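Local coordinates for protein N-Acetyltransferase, PseH (Campylobacter jejuni subsp. jejuni PT14, PDB 4XPK) that probably transfers an acetyl group to the 4-amino group of a UDP-linked amino sugar in the biosynthesis of pseudaminic acid, which modifies flagellin, at residues A[85-90]-A[101-106]. The protein carries 8 engineered substitutions. Residues are numbered along the deposited sequence; the frame is centred on the assembly and turned at random.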
ATOM      1  N   CYS A  85       0.214  12.018   2.726  1.00 21.14           N
ATOM      2  CA  CYS A  85       0.819  10.743   3.029  1.00 21.32           C
ATOM      3  C   CYS A  85       1.517  10.180   1.793  1.00 21.34           C
ATOM      4  O   CYS A  85       1.359  10.705   0.664  1.00 21.50           O
ATOM      5  CB  CYS A  85      -0.240   9.767   3.572  1.00 21.66           C
ATOM      6  SG  CYS A  85      -1.412   9.188   2.362  1.00 26.93           S
ATOM      7  N   GLU A  86       2.353   9.166   2.020  1.00 21.27           N
ATOM      8  CA  GLU A  86       2.999   8.414   0.948  1.00 21.55           C
ATOM      9  C   GLU A  86       2.306   7.086   0.931  1.00 20.39           C
ATOM     10  O   GLU A  86       1.725   6.698   1.923  1.00 20.66           O
ATOM     11  CB  GLU A  86       4.499   8.228   1.184  1.00 22.83           C
ATOM     12  CG  GLU A  86       5.226   9.541   1.417  1.00 26.85           C
ATOM     13  N   PHE A  87       2.292   6.412  -0.204  1.00 19.11           N
ATOM     14  CA  PHE A  87       1.604   5.145  -0.242  1.00 18.95           C
ATOM     15  C   PHE A  87       2.410   4.148  -1.039  1.00 19.72           C
ATOM     16  O   PHE A  87       3.292   4.507  -1.841  1.00 18.76           O
ATOM     17  CB  PHE A  87       0.221   5.295  -0.886  1.00 18.47           C
ATOM     18  CG  PHE A  87       0.263   5.463  -2.377  1.00 21.16           C
ATOM     19  CD1 PHE A  87       0.382   6.728  -2.945  1.00 21.33           C
ATOM     20  CD2 PHE A  87       0.207   4.367  -3.211  1.00 20.67           C
ATOM     21  CE1 PHE A  87       0.422   6.881  -4.287  1.00 23.08           C
ATOM     22  CE2 PHE A  87       0.276   4.533  -4.583  1.00 25.12           C
ATOM     23  CZ  PHE A  87       0.361   5.775  -5.114  1.00 22.94           C
ATOM     24  N   GLY A  88       2.043   2.889  -0.850  1.00 19.96           N
ATOM     25  CA  GLY A  88       2.651   1.783  -1.583  1.00 19.65           C
ATOM     26  C   GLY A  88       1.557   0.786  -1.943  1.00 19.78           C
ATOM     27  O   GLY A  88       0.524   0.731  -1.279  1.00 15.91           O
ATOM     28  N   LEU A  89       1.789  -0.020  -3.000  1.00 20.80           N
ATOM     29  CA  LEU A  89       0.782  -0.999  -3.441  1.00 22.72           C
ATOM     30  C   LEU A  89       1.493  -2.242  -4.008  1.00 24.51           C
ATOM     31  O   LEU A  89       2.564  -2.118  -4.643  1.00 25.04           O
ATOM     32  CB  LEU A  89      -0.197  -0.315  -4.429  1.00 23.61           C
ATOM     33  CG  LEU A  89      -0.379  -0.499  -5.942  1.00 27.89           C
ATOM     34  CD1 LEU A  89      -0.768  -1.895  -6.340  1.00 28.57           C
ATOM     35  CD2 LEU A  89      -1.507   0.452  -6.450  1.00 28.73           C
ATOM     36  N   TYR A  90       0.990  -3.426  -3.649  1.00 22.76           N
ATOM     37  CA  TYR A  90       1.582  -4.670  -4.056  1.00 23.72           C
ATOM     38  C   TYR A  90       0.458  -5.667  -4.359  1.00 22.69           C
ATOM     39  O   TYR A  90      -0.262  -6.079  -3.470  1.00 21.32           O
ATOM     40  CB  TYR A  90       2.536  -5.228  -2.962  1.00 24.56           C
ATOM     41  CG  TYR A  90       3.427  -6.353  -3.500  1.00 33.28           C
ATOM     42  CD1 TYR A  90       3.007  -7.676  -3.459  1.00 37.93           C
ATOM     43  CD2 TYR A  90       4.651  -6.082  -4.116  1.00 38.89           C
ATOM     44  CE1 TYR A  90       3.779  -8.697  -3.965  1.00 41.73           C
ATOM     45  CE2 TYR A  90       5.442  -7.114  -4.630  1.00 44.19           C
ATOM     46  CZ  TYR A  90       4.991  -8.422  -4.554  1.00 45.29           C
ATOM     47  OH  TYR A  90       5.752  -9.465  -5.042  1.00 50.62           O
ATOM     48  N   ILE A 101      -7.820  -1.668  -9.110  1.00 22.34           N
ATOM     49  CA  ILE A 101      -8.638  -1.874  -7.924  1.00 21.02           C
ATOM     50  C   ILE A 101      -7.953  -1.374  -6.685  1.00 18.00           C
ATOM     51  O   ILE A 101      -8.557  -0.657  -5.875  1.00 19.48           O
ATOM     52  CB  ILE A 101      -8.988  -3.357  -7.716  1.00 21.85           C
ATOM     53  CG1 ILE A 101      -9.881  -3.845  -8.837  1.00 25.11           C
ATOM     54  CG2 ILE A 101      -9.750  -3.520  -6.389  1.00 20.65           C
ATOM     55  CD1 ILE A 101     -10.278  -5.333  -8.649  1.00 27.56           C
ATOM     56  N   LEU A 102      -6.683  -1.723  -6.542  1.00 17.69           N
ATOM     57  CA  LEU A 102      -5.886  -1.306  -5.426  1.00 17.33           C
ATOM     58  C   LEU A 102      -5.703   0.233  -5.402  1.00 16.94           C
ATOM     59  O   LEU A 102      -5.818   0.848  -4.331  1.00 15.48           O
ATOM     60  CB  LEU A 102      -4.530  -1.998  -5.379  1.00 17.23           C
ATOM     61  CG  LEU A 102      -4.540  -3.523  -5.269  1.00 20.97           C
ATOM     62  CD1 LEU A 102      -3.107  -4.107  -5.387  1.00 22.01           C
ATOM     63  CD2 LEU A 102      -5.244  -3.938  -3.944  1.00 17.28           C
ATOM     64  N   MET A 103      -5.455   0.818  -6.567  1.00 18.36           N
ATOM     65  CA  MET A 103      -5.334   2.295  -6.698  1.00 19.07           C
ATOM     66  C   MET A 103      -6.660   2.969  -6.252  1.00 18.62           C
ATOM     67  O   MET A 103      -6.648   3.977  -5.534  1.00 17.01           O
ATOM     68  CB  MET A 103      -5.130   2.708  -8.159  1.00 20.93           C
ATOM     69  CG  MET A 103      -3.796   3.036  -8.689  1.00 30.38           C
ATOM     70  SD  MET A 103      -2.924   4.509  -8.035  1.00 42.18           S
ATOM     71  CE  MET A 103      -1.959   3.295  -7.183  1.00 30.06           C
ATOM     72  N   ASN A 104      -7.806   2.418  -6.687  1.00 18.15           N
ATOM     73  CA  ASN A 104      -9.100   2.963  -6.244  1.00 18.69           C
ATOM     74  C   ASN A 104      -9.183   2.996  -4.737  1.00 18.37           C
ATOM     75  O   ASN A 104      -9.646   3.978  -4.151  1.00 18.59           O
ATOM     76  CB  ASN A 104     -10.333   2.202  -6.800  1.00 19.41           C
ATOM     77  CG  ASN A 104     -10.555   2.430  -8.309  1.00 23.12           C
ATOM     78  OD1 ASN A 104     -10.141   3.457  -8.887  1.00 21.57           O
ATOM     79  ND2 ASN A 104     -11.191   1.444  -8.955  1.00 19.80           N
ATOM     80  N   GLU A 105      -8.773   1.903  -4.092  1.00 16.51           N
ATOM     81  CA  GLU A 105      -8.861   1.807  -2.679  1.00 16.77           C
ATOM     82  C   GLU A 105      -7.935   2.775  -1.974  1.00 15.79           C
ATOM     83  O   GLU A 105      -8.288   3.337  -0.974  1.00 16.91           O
ATOM     84  CB  GLU A 105      -8.565   0.365  -2.234  1.00 17.18           C
ATOM     85  CG  GLU A 105      -9.711  -0.568  -2.584  1.00 19.84           C
ATOM     86  CD  GLU A 105     -11.077  -0.137  -2.019  1.00 29.50           C
ATOM     87  OE1 GLU A 105     -11.195   0.245  -0.799  1.00 31.73           O
ATOM     88  OE2 GLU A 105     -12.048  -0.181  -2.802  1.00 32.87           O
ATOM     89  N   ILE A 106      -6.749   2.964  -2.511  1.00 15.59           N
ATOM     90  CA  ILE A 106      -5.764   3.869  -1.930  1.00 15.06           C
ATOM     91  C   ILE A 106      -6.286   5.292  -1.982  1.00 15.99           C
ATOM     92  O   ILE A 106      -6.254   6.001  -1.001  1.00 16.34           O
ATOM     93  CB  ILE A 106      -4.426   3.778  -2.662  1.00 14.95           C
ATOM     94  CG1 ILE A 106      -3.692   2.495  -2.220  1.00 17.63           C
ATOM     95  CG2 ILE A 106      -3.536   5.057  -2.460  1.00 14.51           C
ATOM     96  CD1 ILE A 106      -2.721   1.997  -3.188  1.00 19.46           C
TER
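Both branches of Ile106 meet the Phe87 ring: CG2 lies over one face, while CD1 touches the ring at CD2 and goes on to Leu89. The first claim rests on a CH-pi geometry in which Ile106 CG2 lies 4.1 Å from the centroid of the Phe87 ring and 23° off its normal, displaced toward the rim beside CG. A chi1 of 74° at Phe87, with CG between the backbone N and the carbonyl carbon, directs the ring toward the helix, where that face lies under the methyl. Ile106 CD1 bridges the strand side chains, 3.8 Å from Phe87 CD2 and 3.6 Å from Leu89 CB. Met103 meets the same ring obliquely, its SD 5.5 Å from the Phe87 centroid, a Met-aromatic contact. Its CE is modelled near Phe87 CE2, but the same methyl lies impossibly close to Leu89 CD2, so its exact placement is doubtful. Farther along the strand, Leu89 CD1 packs tightly on Leu102 CD1 at 3.4 Å. No hydrogen bond crosses the interface, so the junction is apolar packing that buries 302 Å² in all. The axes of the short segments run nearly antiparallel, at 154°, and approach to 9.2 Å. Beyond the pair, Tyr134 meets the Phe87 ring edge-to-face, and Ile106 also touches Leu119, Ile75 and Phe77, so the helix packs along one face of the sheet, over strands 70-78, 84-91 and 118-124. Backbone hydrogen bonding of Cys85 and Phe87 with Lys120 joins strand 84-91 to the parallel strand 118-124. The arrangement is thus the first half of a beta-alpha-beta crossover in the mixed sheet of the GNAT fold, a strand-helix pair that in GNAT enzymes flanks the loop binding the acetyl-CoA pyrophosphate.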